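Local coordinates for protein putative aldo/keto reductase (Salmonella enterica subsp. enterica serovar Typhimurium, PDB 4R9O) that probably works as an NADP-dependent oxidoreductase of the aldo/keto reductase family, built on a TIM barrel, at residues Gly197-Leu202 with Leu254-Gln259. Sequence-based numbering, arbitrary orientation.
Sequences GTLDQL and LRLPSQ
L199 of helix 198-205 reaches the loop between helix 245-254 and strand 261-264 with both of its methyl branches, and the two meet different chemistry. The apolar half is a methyl-to-methyl approach: CD1 of L199 lies 4.2 Å from CD1 of L256, a normal van der Waals separation for two methyls. I186 touches both leucines, while W288 of helix 285-296 and L136 of the second subunit also pack on L256, so the pair belongs to a larger apolar cluster.

The mixed half involves S258. Its OG sits 3.7 Å from CD2 of L199, a plain carbon-oxygen contact, and its CB lies 4.1 Å from the backbone O of L199. The serine hydroxyl stands between its own backbone N and carbonyl carbon (chi1 48°), which lifts OG toward the leucine branch.

Backbone bonds shape each side separately. A type I beta turn, L256 to Q259, is closed by Q259 N to L256 O at 2.9 Å and presents both L256 and S258 to the helix. Across the contact, G197 at the N-cap position precedes the first helical turn, where Q201 N meets G197 O at 3.0 Å.

In this TIM barrel, helix 198-205, linking parallel strands 182-185 and 210-212, thus meets the loop entering the next parallel strand, 261-264. No hydrogen bond links the segments; what passes directly between them is therefore van der Waals contact, over a modest 141 Å².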
loop_
_atom_site.group_PDB
_atom_site.type_symbol
_atom_site.label_atom_id
_atom_site.label_comp_id
_atom_site.label_asym_id
_atom_site.label_seq_id
_atom_site.Cartn_x
_atom_site.Cartn_y
_atom_site.Cartn_z
ATOM N N GLY C 197 -10.908 -10.659 9.865
ATOM C CA GLY C 197 -11.430 -10.767 11.221
ATOM C C GLY C 197 -12.911 -10.485 11.336
ATOM O O GLY C 197 -13.541 -10.788 12.347
ATOM N N THR C 198 -13.477 -9.886 10.303
ATOM C CA THR C 198 -14.900 -9.574 10.332
ATOM C C THR C 198 -15.729 -10.844 10.426
ATOM O O THR C 198 -16.581 -10.970 11.307
ATOM C CB THR C 198 -15.318 -8.785 9.106
ATOM O OG1 THR C 198 -14.652 -7.513 9.130
ATOM C CG2 THR C 198 -16.843 -8.584 9.097
ATOM N N LEU C 199 -15.460 -11.787 9.526
ATOM C CA LEU C 199 -16.227 -13.025 9.464
ATOM C C LEU C 199 -15.815 -14.013 10.555
ATOM O O LEU C 199 -16.625 -14.857 10.964
ATOM C CB LEU C 199 -16.084 -13.667 8.083
ATOM C CG LEU C 199 -16.696 -12.852 6.937
ATOM C CD1 LEU C 199 -16.453 -13.503 5.575
ATOM C CD2 LEU C 199 -18.180 -12.633 7.174
ATOM N N ASP C 200 -14.563 -13.919 11.019
ATOM C CA ASP C 200 -14.121 -14.708 12.165
ATOM C C ASP C 200 -14.929 -14.360 13.407
ATOM O O ASP C 200 -15.383 -15.246 14.131
ATOM C CB ASP C 200 -12.631 -14.485 12.457
ATOM C CG ASP C 200 -11.738 -14.855 11.288
ATOM O OD1 ASP C 200 -12.081 -15.800 10.547
ATOM O OD2 ASP C 200 -10.694 -14.187 11.110
ATOM N N GLN C 201 -15.078 -13.058 13.668
ATOM C CA GLN C 201 -15.844 -12.593 14.814
ATOM C C GLN C 201 -17.299 -13.068 14.749
ATOM O O GLN C 201 -17.871 -13.481 15.756
ATOM C CB GLN C 201 -15.812 -11.059 14.908
ATOM C CG GLN C 201 -16.697 -10.516 16.015
ATOM C CD GLN C 201 -16.834 -9.018 15.961
ATOM O OE1 GLN C 201 -17.315 -8.471 14.971
ATOM N NE2 GLN C 201 -16.366 -8.336 17.005
ATOM N N LEU C 202 -17.900 -12.996 13.567
ATOM C CA LEU C 202 -19.306 -13.375 13.418
ATOM C C LEU C 202 -19.487 -14.875 13.651
ATOM O O LEU C 202 -20.393 -15.284 14.377
ATOM C CB LEU C 202 -19.845 -12.975 12.036
ATOM C CG LEU C 202 -19.878 -11.455 11.824
ATOM C CD1 LEU C 202 -20.330 -11.113 10.409
ATOM C CD2 LEU C 202 -20.792 -10.778 12.863
ATOM N N LEU C 254 -22.551 -19.172 0.242
ATOM C CA LEU C 254 -23.194 -20.034 1.232
ATOM C C LEU C 254 -22.220 -21.007 1.896
ATOM O O LEU C 254 -22.453 -21.454 3.018
ATOM C CB LEU C 254 -24.325 -20.848 0.590
ATOM C CG LEU C 254 -25.585 -20.125 0.111
ATOM C CD1 LEU C 254 -26.560 -21.149 -0.462
ATOM C CD2 LEU C 254 -26.231 -19.337 1.244
ATOM N N ARG C 255 -21.154 -21.354 1.178
ATOM C CA ARG C 255 -20.169 -22.327 1.654
ATOM C C ARG C 255 -19.349 -21.780 2.834
ATOM O O ARG C 255 -18.772 -22.545 3.605
ATOM C CB ARG C 255 -19.248 -22.741 0.495
ATOM C CG ARG C 255 -18.177 -23.790 0.829
ATOM C CD ARG C 255 -18.792 -25.055 1.403
ATOM N NE ARG C 255 -17.776 -26.033 1.800
ATOM C CZ ARG C 255 -17.133 -26.008 2.966
ATOM N NH1 ARG C 255 -16.239 -26.949 3.248
ATOM N NH2 ARG C 255 -17.384 -25.045 3.852
ATOM N N LEU C 256 -19.310 -20.456 2.977
ATOM C CA LEU C 256 -18.557 -19.826 4.062
ATOM C C LEU C 256 -19.067 -20.266 5.430
ATOM O O LEU C 256 -20.272 -20.344 5.651
ATOM C CB LEU C 256 -18.626 -18.303 3.953
ATOM C CG LEU C 256 -17.946 -17.683 2.722
ATOM C CD1 LEU C 256 -18.097 -16.162 2.724
ATOM C CD2 LEU C 256 -16.478 -18.069 2.680
ATOM N N PRO C 257 -18.144 -20.545 6.366
ATOM C CA PRO C 257 -18.533 -21.036 7.697
ATOM C C PRO C 257 -19.180 -19.973 8.610
ATOM O O PRO C 257 -19.679 -20.335 9.675
ATOM C CB PRO C 257 -17.211 -21.540 8.280
ATOM C CG PRO C 257 -16.167 -20.750 7.572
ATOM C CD PRO C 257 -16.680 -20.512 6.188
ATOM N N SER C 258 -19.196 -18.702 8.215
ATOM C CA SER C 258 -20.048 -17.727 8.910
ATOM C C SER C 258 -21.526 -17.916 8.529
ATOM O O SER C 258 -22.426 -17.359 9.168
ATOM C CB SER C 258 -19.607 -16.291 8.609
ATOM O OG SER C 258 -19.410 -16.083 7.222
ATOM N N GLN C 259 -21.763 -18.719 7.495
ATOM C CA GLN C 259 -23.121 -19.050 7.027
ATOM C C GLN C 259 -23.956 -17.812 6.675
ATOM O O GLN C 259 -25.005 -17.584 7.259
ATOM C CB GLN C 259 -23.847 -19.894 8.079
ATOM C CG GLN C 259 -23.051 -21.124 8.516
ATOM C CD GLN C 259 -23.810 -21.999 9.503
ATOM O OE1 GLN C 259 -24.784 -22.656 9.139
ATOM N NE2 GLN C 259 -23.367 -22.007 10.757
#